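Local coordinates for putative uncharacterized protein (Ustilago maydis, PDB 4GNX), which is probably the large, multi-OB-fold subunit of replication protein A and binds single-stranded DNA, probably protecting it during DNA replication and repair, at residues 45-49 / 112-116; 78-84 / 94-100; 161-165 / 184-188; 164-168 / 198-202; 167-171 / 233-237. The contacts are given in a common frame with arbitrary orientation. Residue numbers count along the deposited sequence, not the author numbering.

Contact 1: 45-49 / 112-116; sequences LLDDS and TDVPE
This is a loop-against-turn contact in the first OB fold, where the turn leaving strand 39-46 meets 112-116, an irregular segment of the linker running on toward strand 135-152. Leu45 and Leu46 are extended (Leu46 phi/psi near -136/139). The chain then turns at Asp48 (-48/-39), and Asp47, with chi1 p, accepts from Ser49 N through OD1 at 2.8 Å, an Asx turn; Ser49 OG donates to the same Asp47 OD1 at 2.6 Å. Asp47 and Val114 have the closest CA atoms, 5.3 Å apart, and the contact buries 233 Å². Pro115 points its CB toward the turn and rests its ring CD on the backbone, with Pro115 CD 3.4 Å from Asp48 N and 3.7 Å from Asp47 C. Val114 (chi1 t) sets CG1 3.6 Å from Leu46 O, while Leu46 (chi1 t, chi2 p) brings CD2 to 3.8 Å from Pro115 O. Proline suits a segment that offers carbon rather than donors; the carbonyls of Val114 and Pro115 reach Arg21 of strand 17-30 through weak hydrogen bonds. Such van der Waals packing, beside an Asx turn joining strands 39-46 and 51-57, seats an interdomain linker on an OB-fold barrel.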
# COMPACT_ATOMS: atom_id res chain seq x y z
N LEU C 45 13.87 -20.44 11.77
CA LEU C 45 14.03 -21.88 11.96
C LEU C 45 13.00 -22.68 11.17
O LEU C 45 11.84 -22.27 11.05
CB LEU C 45 13.89 -22.23 13.44
CG LEU C 45 14.85 -21.53 14.38
CD1 LEU C 45 14.35 -21.68 15.79
CD2 LEU C 45 16.23 -22.14 14.24
N LEU C 46 13.43 -23.84 10.68
CA LEU C 46 12.63 -24.66 9.79
C LEU C 46 12.68 -26.15 10.16
O LEU C 46 13.74 -26.68 10.49
CB LEU C 46 13.13 -24.51 8.36
CG LEU C 46 12.65 -25.54 7.34
CD1 LEU C 46 11.25 -25.18 6.83
CD2 LEU C 46 13.65 -25.69 6.20
N ASP C 47 11.52 -26.81 10.10
CA ASP C 47 11.47 -28.26 10.10
C ASP C 47 10.32 -28.79 9.21
O ASP C 47 9.68 -28.01 8.49
CB ASP C 47 11.43 -28.84 11.53
CG ASP C 47 10.11 -28.57 12.28
OD1 ASP C 47 9.10 -28.20 11.66
OD2 ASP C 47 10.09 -28.76 13.51
N ASP C 48 10.09 -30.10 9.28
CA ASP C 48 8.99 -30.78 8.57
C ASP C 48 7.65 -30.10 8.77
O ASP C 48 6.86 -30.02 7.83
CB ASP C 48 8.84 -32.22 9.07
CG ASP C 48 10.13 -32.79 9.65
OD1 ASP C 48 10.94 -32.01 10.22
OD2 ASP C 48 10.32 -34.02 9.55
N SER C 49 7.41 -29.61 9.98
CA SER C 49 6.11 -29.05 10.31
C SER C 49 5.97 -27.59 9.90
O SER C 49 4.85 -27.14 9.63
CB SER C 49 5.78 -29.24 11.79
OG SER C 49 6.73 -28.60 12.62
N THR C 112 19.21 -35.51 8.46
CA THR C 112 18.26 -36.19 7.57
C THR C 112 16.77 -36.00 7.91
O THR C 112 15.93 -35.92 7.01
CB THR C 112 18.58 -37.69 7.45
OG1 THR C 112 19.09 -38.16 8.70
CG2 THR C 112 19.61 -37.92 6.36
N ASP C 113 16.44 -35.92 9.20
CA ASP C 113 15.06 -35.66 9.63
C ASP C 113 14.60 -34.29 9.15
O ASP C 113 13.46 -34.12 8.70
CB ASP C 113 14.90 -35.68 11.15
CG ASP C 113 16.06 -36.34 11.87
OD1 ASP C 113 17.19 -36.39 11.34
OD2 ASP C 113 15.84 -36.79 13.02
N VAL C 114 15.49 -33.32 9.26
CA VAL C 114 15.20 -31.92 8.96
C VAL C 114 15.31 -31.62 7.47
O VAL C 114 16.32 -31.95 6.84
CB VAL C 114 16.14 -30.97 9.73
CG1 VAL C 114 15.68 -29.53 9.60
CG2 VAL C 114 16.22 -31.37 11.20
N PRO C 115 14.27 -31.00 6.89
CA PRO C 115 14.32 -30.60 5.49
C PRO C 115 15.39 -29.55 5.22
O PRO C 115 15.78 -28.82 6.13
CB PRO C 115 12.92 -30.01 5.24
CG PRO C 115 12.07 -30.51 6.36
CD PRO C 115 12.99 -30.65 7.53
N GLU C 116 15.87 -29.50 3.99
CA GLU C 116 16.85 -28.50 3.60
C GLU C 116 16.20 -27.42 2.74
O GLU C 116 15.21 -27.67 2.05
CB GLU C 116 18.07 -29.15 2.92
CG GLU C 116 18.96 -29.85 3.93
CD GLU C 116 20.14 -30.59 3.33
OE1 GLU C 116 19.92 -31.65 2.70
OE2 GLU C 116 21.28 -30.12 3.52

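Contact 2: 78-84 / 94-100; sequences KARVNIA and EYEITFE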
# COMPACT_ATOMS: atom_id res chain seq x y z
N LYS C 78 13.71 -25.09 26.07
CA LYS C 78 13.46 -24.28 27.27
C LYS C 78 13.60 -22.78 27.01
O LYS C 78 14.45 -22.10 27.61
CB LYS C 78 14.33 -24.76 28.45
CG LYS C 78 13.53 -25.01 29.70
CD LYS C 78 13.99 -26.29 30.39
CE LYS C 78 13.13 -26.64 31.62
NZ LYS C 78 11.69 -26.84 31.26
N ALA C 79 12.74 -22.32 26.11
CA ALA C 79 12.62 -20.92 25.67
C ALA C 79 11.13 -20.52 25.66
O ALA C 79 10.25 -21.38 25.61
CB ALA C 79 13.21 -20.78 24.29
N ARG C 80 10.84 -19.22 25.70
CA ARG C 80 9.45 -18.75 25.74
C ARG C 80 8.83 -18.73 24.35
O ARG C 80 9.48 -18.39 23.36
CB ARG C 80 9.33 -17.36 26.40
CG ARG C 80 10.17 -17.20 27.66
CD ARG C 80 9.55 -16.38 28.81
NE ARG C 80 10.51 -16.35 29.93
CZ ARG C 80 10.34 -15.70 31.09
NH1 ARG C 80 9.24 -14.99 31.33
NH2 ARG C 80 11.31 -15.75 32.01
N VAL C 81 7.57 -19.14 24.28
CA VAL C 81 6.77 -18.97 23.08
C VAL C 81 5.94 -17.72 23.26
O VAL C 81 5.15 -17.62 24.22
CB VAL C 81 5.80 -20.13 22.84
CG1 VAL C 81 5.06 -19.90 21.55
CG2 VAL C 81 6.54 -21.46 22.83
N ASN C 82 6.12 -16.80 22.33
CA ASN C 82 5.50 -15.49 22.37
C ASN C 82 4.62 -15.25 21.19
O ASN C 82 4.74 -15.94 20.19
CB ASN C 82 6.59 -14.44 22.34
CG ASN C 82 7.06 -14.10 23.71
OD1 ASN C 82 6.28 -14.08 24.67
ND2 ASN C 82 8.35 -13.81 23.83
N ILE C 83 3.76 -14.25 21.31
CA ILE C 83 2.98 -13.74 20.19
C ILE C 83 3.91 -13.14 19.16
O ILE C 83 4.77 -12.34 19.50
CB ILE C 83 2.03 -12.63 20.66
CG1 ILE C 83 1.28 -13.06 21.93
CG2 ILE C 83 1.10 -12.20 19.53
CD1 ILE C 83 0.39 -14.27 21.77
N ALA C 84 3.76 -13.52 17.89
CA ALA C 84 4.64 -13.04 16.85
C ALA C 84 4.44 -11.54 16.65
O ALA C 84 3.31 -11.06 16.70
CB ALA C 84 4.38 -13.78 15.56
N GLU C 94 1.65 -17.44 13.92
CA GLU C 94 1.02 -16.82 15.08
C GLU C 94 1.99 -16.64 16.27
O GLU C 94 1.91 -15.65 17.01
CB GLU C 94 -0.13 -17.73 15.49
CG GLU C 94 -1.06 -17.20 16.56
CD GLU C 94 -1.90 -18.31 17.17
OE1 GLU C 94 -2.97 -17.99 17.74
OE2 GLU C 94 -1.50 -19.50 17.08
N TYR C 95 2.90 -17.59 16.47
CA TYR C 95 3.87 -17.47 17.56
C TYR C 95 5.31 -17.20 17.10
O TYR C 95 5.64 -17.34 15.91
CB TYR C 95 3.81 -18.71 18.45
CG TYR C 95 2.44 -19.00 19.03
CD1 TYR C 95 1.75 -18.03 19.74
CD2 TYR C 95 1.84 -20.26 18.87
CE1 TYR C 95 0.50 -18.28 20.26
CE2 TYR C 95 0.59 -20.52 19.39
CZ TYR C 95 -0.08 -19.53 20.08
OH TYR C 95 -1.32 -19.78 20.61
N GLU C 96 6.15 -16.76 18.04
CA GLU C 96 7.61 -16.81 17.91
C GLU C 96 8.30 -17.19 19.22
O GLU C 96 7.65 -17.30 20.27
CB GLU C 96 8.21 -15.55 17.26
CG GLU C 96 7.76 -14.21 17.80
CD GLU C 96 7.94 -13.06 16.79
OE1 GLU C 96 8.17 -11.91 17.25
OE2 GLU C 96 7.84 -13.27 15.54
N ILE C 97 9.61 -17.44 19.16
CA ILE C 97 10.38 -17.87 20.32
C ILE C 97 11.32 -16.78 20.82
O ILE C 97 11.99 -16.13 20.02
CB ILE C 97 11.22 -19.08 19.99
CG1 ILE C 97 10.33 -20.30 19.74
CG2 ILE C 97 12.25 -19.34 21.08
CD1 ILE C 97 11.05 -21.42 19.02
N THR C 98 11.39 -16.61 22.13
CA THR C 98 12.39 -15.72 22.72
C THR C 98 13.33 -16.52 23.61
O THR C 98 12.89 -17.26 24.49
CB THR C 98 11.78 -14.56 23.54
OG1 THR C 98 10.57 -14.12 22.94
CG2 THR C 98 12.73 -13.39 23.61
N PHE C 99 14.62 -16.39 23.37
CA PHE C 99 15.61 -17.06 24.17
C PHE C 99 15.73 -16.39 25.53
O PHE C 99 15.99 -15.18 25.63
CB PHE C 99 16.97 -17.04 23.48
CG PHE C 99 16.98 -17.70 22.14
CD1 PHE C 99 16.21 -18.85 21.90
CD2 PHE C 99 17.80 -17.22 21.12
CE1 PHE C 99 16.24 -19.47 20.65
CE2 PHE C 99 17.83 -17.84 19.88
CZ PHE C 99 17.05 -18.97 19.65
N GLU C 100 15.50 -17.19 26.56
CA GLU C 100 15.76 -16.80 27.94
C GLU C 100 17.11 -17.38 28.39
O GLU C 100 17.75 -18.13 27.64
CB GLU C 100 14.60 -17.25 28.85
CG GLU C 100 14.15 -18.69 28.62
CD GLU C 100 12.90 -19.08 29.42
OE1 GLU C 100 12.59 -18.42 30.44
OE2 GLU C 100 12.23 -20.06 29.01
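Strands 80-83 and 95-99 form an antiparallel beta hairpin of the first OB fold, and its backbone donors and acceptors pair off regularly. In the hydrogen-bonded pair Arg80-Thr98, Arg80 N gives to Thr98 O at 3.1 Å and Thr98 N to Arg80 O at 2.9 Å. The next such pair is tighter: Asn82 N to Glu96 O is 2.6 Å and Glu96 N to Asn82 O 2.7 Å. Beyond it Ala84 N still reaches Glu94 O at 3.0 Å. Between them, Val81-Ile97 and Ile83-Tyr95 are non-hydrogen-bonded pairs; the backbones of Ile97 and Phe99 hydrogen-bond to Lys53 and Thr55 of strand 51-57, which continues the sheet. The strands are strongly twisted, their short axes 135° apart.

Arg80, Asn82, Glu96 and Thr98 share one face. Cationic Arg80 suits a place near the bound DNA: its NH1 makes a weak, long ion pair with a phosphate, while Arg80 NE forms a salt bridge with Glu100 OE1 at 3.0 Å. Glu96 OE1 accepts from Lys85 N. Val81 and Ile97 share the other face; Ile97 is buried against Ala54, and Val81 CG1 lies 3.5 Å from Tyr95 CB. Small Ala79 lets its CB come within 3.6 Å of Ile97 CG2. The tightest polar contact joins two side chains: Asn82 ND2 donates to Thr98 OG1 at a very short 2.4 Å.

Contact 3: 161-165 / 184-188; sequences QKREL and AETFP
Gln161 opens an extended segment of strand 159-168 whose alternate side chains face the end of helix 181-185, in the second OB fold. Its CB points toward 184-188, and Gln161 OE1 stops 3.3 Å from Glu185 OE2, a pair of acceptors that do not bond. Lys162 faces away; Lys162 NZ forms a salt bridge with Glu164 OE2 at 3.0 Å and a weak hydrogen bond to a thymine base, so this strand has one side toward DNA and the other toward the helix end. Arg163 is the centre of the contact. Arg163 CA lies 5.5 Å from Ala184 CA, and Arg163 CB 4.2 Å from Ala184 CB. Its side chain (chi1 t, chi2 t, chi3 m) runs past this small residue to put Arg163 NH1 2.6 Å from Ala184 O and 3.5 Å from Glu185 O. Arg163 NE donates a hydrogen bond to Gly146 O. Leu165 (chi1 -31°, chi2 t) again points toward the helix end and sets CD2 3.4 Å from Phe187 CE2. Thr186 has left helical geometry, and 187-188 starts a 3-10 turn. A cationic guanidinium is favourably placed beside carbonyls at the helix end, though both NH1 hydrogen bonds are weak, and Leu165 and Phe187 pack as an apolar pair beside it.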
# COMPACT_ATOMS: atom_id res chain seq x y z
N GLN C 161 25.91 0.46 5.95
CA GLN C 161 26.90 -0.19 5.08
C GLN C 161 26.23 -0.86 3.88
O GLN C 161 25.21 -1.53 4.03
CB GLN C 161 27.74 -1.23 5.85
CG GLN C 161 28.99 -0.68 6.51
CD GLN C 161 28.72 0.02 7.84
OE1 GLN C 161 27.78 -0.32 8.57
NE2 GLN C 161 29.56 1.00 8.17
N LYS C 162 26.83 -0.69 2.71
CA LYS C 162 26.23 -1.15 1.47
C LYS C 162 27.32 -1.64 0.52
O LYS C 162 28.40 -1.08 0.50
CB LYS C 162 25.48 0.02 0.84
CG LYS C 162 24.53 -0.37 -0.27
CD LYS C 162 24.46 0.68 -1.35
CE LYS C 162 24.15 0.01 -2.68
NZ LYS C 162 23.94 0.99 -3.77
N ARG C 163 27.03 -2.69 -0.25
CA ARG C 163 27.94 -3.11 -1.33
C ARG C 163 27.18 -3.78 -2.48
O ARG C 163 26.14 -4.39 -2.27
CB ARG C 163 29.07 -4.00 -0.81
CG ARG C 163 29.88 -4.67 -1.90
CD ARG C 163 31.06 -5.46 -1.36
NE ARG C 163 32.22 -4.60 -1.17
CZ ARG C 163 32.85 -4.43 -0.02
NH1 ARG C 163 32.45 -5.09 1.06
NH2 ARG C 163 33.89 -3.61 0.05
N GLU C 164 27.73 -3.66 -3.69
CA GLU C 164 27.08 -4.16 -4.89
C GLU C 164 27.87 -5.25 -5.60
O GLU C 164 29.07 -5.11 -5.79
CB GLU C 164 26.77 -3.02 -5.86
CG GLU C 164 25.58 -2.20 -5.41
CD GLU C 164 24.96 -1.40 -6.52
OE1 GLU C 164 25.43 -1.50 -7.68
OE2 GLU C 164 23.98 -0.67 -6.23
N LEU C 165 27.17 -6.31 -5.98
CA LEU C 165 27.76 -7.43 -6.71
C LEU C 165 27.14 -7.49 -8.09
O LEU C 165 25.97 -7.16 -8.27
CB LEU C 165 27.47 -8.76 -6.01
CG LEU C 165 27.31 -8.89 -4.49
CD1 LEU C 165 26.91 -10.31 -4.16
CD2 LEU C 165 28.58 -8.51 -3.74
N ALA C 184 27.83 -7.06 4.19
CA ALA C 184 28.44 -6.18 3.19
C ALA C 184 29.91 -5.99 3.49
O ALA C 184 30.76 -6.32 2.67
CB ALA C 184 27.72 -4.84 3.13
N GLU C 185 30.22 -5.45 4.67
CA GLU C 185 31.60 -5.25 5.09
C GLU C 185 32.47 -6.48 4.89
O GLU C 185 33.42 -6.47 4.11
CB GLU C 185 31.66 -4.83 6.56
CG GLU C 185 30.78 -3.64 6.90
CD GLU C 185 30.82 -3.29 8.37
OE1 GLU C 185 31.91 -3.42 8.98
OE2 GLU C 185 29.76 -2.90 8.92
N THR C 186 32.10 -7.56 5.58
CA THR C 186 32.92 -8.77 5.67
C THR C 186 33.01 -9.55 4.38
O THR C 186 33.56 -10.65 4.35
CB THR C 186 32.39 -9.71 6.77
OG1 THR C 186 30.99 -9.95 6.55
CG2 THR C 186 32.60 -9.11 8.16
N PHE C 187 32.48 -8.99 3.30
CA PHE C 187 32.31 -9.76 2.07
C PHE C 187 33.60 -10.37 1.50
O PHE C 187 33.62 -11.56 1.17
CB PHE C 187 31.57 -8.98 0.99
CG PHE C 187 31.24 -9.80 -0.23
CD1 PHE C 187 30.52 -10.99 -0.11
CD2 PHE C 187 31.66 -9.40 -1.49
CE1 PHE C 187 30.22 -11.75 -1.23
CE2 PHE C 187 31.37 -10.16 -2.61
CZ PHE C 187 30.64 -11.33 -2.48
N PRO C 188 34.67 -9.56 1.37
CA PRO C 188 35.92 -10.15 0.85
C PRO C 188 36.65 -11.10 1.82
O PRO C 188 37.55 -11.81 1.39
CB PRO C 188 36.77 -8.93 0.47
CG PRO C 188 36.15 -7.76 1.14
CD PRO C 188 34.72 -8.08 1.41

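Contact 4: 164-168 / 198-202; sequences ELTLV and VLAFK
Four large apolar side chains meet here across the interior of the second OB fold, between strands 164-168 and 198-201. The short axes cross at -96° and approach to 8.8 Å, the nearest CA atoms being Leu167 and Leu199 at 8.3 Å, so the backbones are too far apart to pair and contact is made by side chains alone. Both segments are extended, and alternation sends Leu165, Leu167, Leu199 and Phe201 toward one another. Leu167 and Leu199 adopt the common mt rotamer; Leu165 has chi2 t, but its chi1 of -31° lies between wells. In Phe201, chi1 m directs the ring toward the leucines, and chi2 near 86° sets its tilt. Leu165 CD1 sits 3.9 Å from Leu199 CD1 and also 3.9 Å from Phe201 CZ, at the ring edge. Leu167 CD1 is 4.0 Å from Phe201 CE1, and Leu167 CD2 is 4.3 Å from Leu199 CD1. Met222 of strand 220-224 joins the same cluster. Near-orthogonal strands facing each other across an apolar interior are characteristic of the closed OB-fold barrel. Branched leucines and a flat ring can interdigitate at this distance, and the contact depends on shape and the hydrophobic effect rather than polar pairing.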
# COMPACT_ATOMS: atom_id res chain seq x y z
N GLU C 164 27.73 -3.66 -3.69
CA GLU C 164 27.08 -4.16 -4.89
C GLU C 164 27.87 -5.25 -5.60
O GLU C 164 29.07 -5.11 -5.79
CB GLU C 164 26.77 -3.02 -5.86
CG GLU C 164 25.58 -2.20 -5.41
CD GLU C 164 24.96 -1.40 -6.52
OE1 GLU C 164 25.43 -1.50 -7.68
OE2 GLU C 164 23.98 -0.67 -6.23
N LEU C 165 27.17 -6.31 -5.98
CA LEU C 165 27.76 -7.43 -6.71
C LEU C 165 27.14 -7.49 -8.09
O LEU C 165 25.97 -7.16 -8.27
CB LEU C 165 27.47 -8.76 -6.01
CG LEU C 165 27.31 -8.89 -4.49
CD1 LEU C 165 26.91 -10.31 -4.16
CD2 LEU C 165 28.58 -8.51 -3.74
N THR C 166 27.93 -7.93 -9.07
CA THR C 166 27.41 -8.18 -10.42
C THR C 166 27.29 -9.69 -10.63
O THR C 166 28.27 -10.42 -10.50
CB THR C 166 28.31 -7.55 -11.50
OG1 THR C 166 28.60 -6.19 -11.16
CG2 THR C 166 27.63 -7.57 -12.87
N LEU C 167 26.07 -10.14 -10.93
CA LEU C 167 25.79 -11.56 -11.12
C LEU C 167 25.45 -11.82 -12.56
O LEU C 167 24.86 -10.97 -13.22
CB LEU C 167 24.63 -12.01 -10.24
CG LEU C 167 24.84 -11.77 -8.75
CD1 LEU C 167 23.52 -11.95 -8.04
CD2 LEU C 167 25.91 -12.70 -8.19
N VAL C 168 25.82 -13.01 -13.04
CA VAL C 168 25.71 -13.38 -14.45
C VAL C 168 25.25 -14.84 -14.58
O VAL C 168 25.66 -15.69 -13.78
CB VAL C 168 27.07 -13.18 -15.16
CG1 VAL C 168 27.16 -14.01 -16.42
CG2 VAL C 168 27.32 -11.71 -15.47
N VAL C 198 30.40 -19.29 -7.53
CA VAL C 198 28.96 -19.30 -7.70
C VAL C 198 28.34 -18.82 -6.40
O VAL C 198 28.76 -19.25 -5.32
CB VAL C 198 28.41 -20.70 -8.07
CG1 VAL C 198 26.91 -20.62 -8.33
CG2 VAL C 198 29.12 -21.25 -9.30
N LEU C 199 27.37 -17.93 -6.51
CA LEU C 199 26.60 -17.47 -5.36
C LEU C 199 25.13 -17.80 -5.53
O LEU C 199 24.55 -17.58 -6.60
CB LEU C 199 26.75 -15.97 -5.16
CG LEU C 199 28.16 -15.45 -4.94
CD1 LEU C 199 28.12 -13.94 -4.70
CD2 LEU C 199 28.86 -16.18 -3.80
N ALA C 200 24.54 -18.32 -4.45
CA ALA C 200 23.14 -18.76 -4.46
C ALA C 200 22.32 -17.95 -3.46
O ALA C 200 22.65 -17.89 -2.27
CB ALA C 200 23.06 -20.25 -4.14
N PHE C 201 21.24 -17.35 -3.94
CA PHE C 201 20.43 -16.48 -3.10
C PHE C 201 19.02 -16.98 -2.84
O PHE C 201 18.30 -17.36 -3.79
CB PHE C 201 20.38 -15.08 -3.71
CG PHE C 201 21.69 -14.36 -3.65
CD1 PHE C 201 22.65 -14.53 -4.65
CD2 PHE C 201 21.98 -13.50 -2.59
CE1 PHE C 201 23.86 -13.87 -4.59
CE2 PHE C 201 23.20 -12.83 -2.54
CZ PHE C 201 24.14 -13.02 -3.54
N LYS C 202 18.63 -16.99 -1.56
CA LYS C 202 17.25 -17.31 -1.15
C LYS C 202 16.55 -16.07 -0.61
O LYS C 202 17.10 -15.35 0.23
CB LYS C 202 17.22 -18.45 -0.12
CG LYS C 202 16.08 -19.44 -0.34
CD LYS C 202 14.80 -19.01 0.36
CE LYS C 202 13.59 -19.12 -0.55
NZ LYS C 202 13.48 -20.45 -1.20

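Contact 5: 167-171 / 233-237; sequences LVDQG and VLRGW
An indole ring takes the backbone of a turn onto its face: Gln170 CA lies 4.2 Å from the centroid of the six-membered ring of Trp237, 28° off the normal, a CH-pi contact. Gln170 N lies over the same ring, 3.8 Å from Trp237 CH2, and Asp169 C is 3.5 Å from that atom. Trp237 (chi1 t, chi2 77°) points from helix 229-242 toward the turn, where its wide surface suits a bare backbone; Val168 CG1 meets the ring edge, 3.7 Å from Trp237 CH2. Segment 233-237 is regular helix. In the partner segment the chain leaves strand 159-168 extended and bends at Gln170 (-48/-25) in an Asx turn, Asp169 (chi1 p) accepting from Gly171 N through OD1 at 2.7 Å. The helix follows the last strand of the second OB fold, 220-224, and here packs against the turn between strands 159-168 and 174-180. Leu234 (chi1 m, chi2 t) places CD2 3.6 Å from Gln170 NE2 and 4.1 Å from Asp169 CB. The CA atoms of Asp169 and Leu234, 7.3 Å apart, are the closest pair. Gln170 (chi1 m, chi2 p) rests its aliphatic part by the indole, CG 4.3 Å from Trp237 CD2, while its OE1 accepts from Arg123 NH2.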
# COMPACT_ATOMS: atom_id res chain seq x y z
N LEU C 167 26.07 -10.14 -10.93
CA LEU C 167 25.79 -11.56 -11.12
C LEU C 167 25.45 -11.82 -12.56
O LEU C 167 24.86 -10.97 -13.22
CB LEU C 167 24.63 -12.01 -10.24
CG LEU C 167 24.84 -11.77 -8.75
CD1 LEU C 167 23.52 -11.95 -8.04
CD2 LEU C 167 25.91 -12.70 -8.19
N VAL C 168 25.82 -13.01 -13.04
CA VAL C 168 25.71 -13.38 -14.45
C VAL C 168 25.25 -14.84 -14.58
O VAL C 168 25.66 -15.69 -13.78
CB VAL C 168 27.07 -13.18 -15.16
CG1 VAL C 168 27.16 -14.01 -16.42
CG2 VAL C 168 27.32 -11.71 -15.47
N ASP C 169 24.39 -15.12 -15.56
CA ASP C 169 24.09 -16.51 -15.92
C ASP C 169 24.06 -16.79 -17.44
O ASP C 169 24.30 -15.89 -18.25
CB ASP C 169 22.83 -17.03 -15.19
CG ASP C 169 21.52 -16.55 -15.82
OD1 ASP C 169 21.50 -16.02 -16.95
OD2 ASP C 169 20.47 -16.71 -15.15
N GLN C 170 23.76 -18.04 -17.79
CA GLN C 170 23.73 -18.51 -19.18
C GLN C 170 22.93 -17.57 -20.09
O GLN C 170 23.16 -17.53 -21.30
CB GLN C 170 23.13 -19.92 -19.28
CG GLN C 170 23.66 -20.94 -18.27
CD GLN C 170 22.92 -20.92 -16.93
OE1 GLN C 170 22.32 -19.92 -16.55
NE2 GLN C 170 22.97 -22.04 -16.22
N GLY C 171 22.01 -16.82 -19.49
CA GLY C 171 21.20 -15.85 -20.22
C GLY C 171 22.01 -14.74 -20.86
O GLY C 171 21.48 -14.00 -21.69
N VAL C 233 26.85 -26.71 -12.87
CA VAL C 233 26.48 -26.36 -14.24
C VAL C 233 27.07 -24.99 -14.63
O VAL C 233 27.63 -24.85 -15.72
CB VAL C 233 24.94 -26.37 -14.44
CG1 VAL C 233 24.56 -25.81 -15.80
CG2 VAL C 233 24.41 -27.79 -14.29
N LEU C 234 26.93 -24.01 -13.74
CA LEU C 234 27.49 -22.66 -13.93
C LEU C 234 29.02 -22.65 -13.88
O LEU C 234 29.66 -22.03 -14.74
CB LEU C 234 26.92 -21.68 -12.89
CG LEU C 234 25.44 -21.28 -13.01
CD1 LEU C 234 24.92 -20.78 -11.67
CD2 LEU C 234 25.22 -20.23 -14.10
N ARG C 235 29.58 -23.33 -12.88
CA ARG C 235 31.02 -23.53 -12.78
C ARG C 235 31.56 -24.10 -14.10
O ARG C 235 32.46 -23.52 -14.71
CB ARG C 235 31.36 -24.46 -11.61
CG ARG C 235 32.82 -24.91 -11.54
CD ARG C 235 33.70 -23.96 -10.74
NE ARG C 235 34.00 -22.73 -11.47
CZ ARG C 235 33.62 -21.51 -11.09
NH1 ARG C 235 32.92 -21.35 -9.97
NH2 ARG C 235 33.94 -20.46 -11.82
N GLY C 236 30.98 -25.22 -14.54
CA GLY C 236 31.35 -25.84 -15.81
C GLY C 236 31.16 -24.90 -16.98
O GLY C 236 32.05 -24.76 -17.83
N TRP C 237 30.01 -24.24 -17.02
CA TRP C 237 29.67 -23.33 -18.10
C TRP C 237 30.59 -22.15 -18.18
O TRP C 237 31.17 -21.87 -19.23
CB TRP C 237 28.23 -22.86 -17.98
CG TRP C 237 27.97 -21.53 -18.63
CD1 TRP C 237 27.83 -21.26 -19.99
CD2 TRP C 237 27.84 -20.23 -17.97
NE1 TRP C 237 27.62 -19.92 -20.20
CE2 TRP C 237 27.61 -19.25 -19.04
CE3 TRP C 237 27.88 -19.80 -16.66
CZ2 TRP C 237 27.43 -17.90 -18.77
CZ3 TRP C 237 27.70 -18.43 -16.40
CH2 TRP C 237 27.48 -17.51 -17.44

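Following the chain from the N terminus, contact 1 begins on strand 39-46 and closes a long loop when the linker after the first OB fold returns to it; the hairpin of contact 2 is nested inside that loop, and both reach the same sheet. The chain then enters the second OB fold, where contacts 3, 4 and 5 all start from strand 159-168 and successively join it to the end of helix 181-185, to strand 198-207 and to helix 229-242. Contacts 3 and 4 share Leu165 and touch through Phe187 and Leu199; contacts 4 and 5 touch where Val198 meets Leu234 and Arg235. Contacts 3 and 5 cross along the chain.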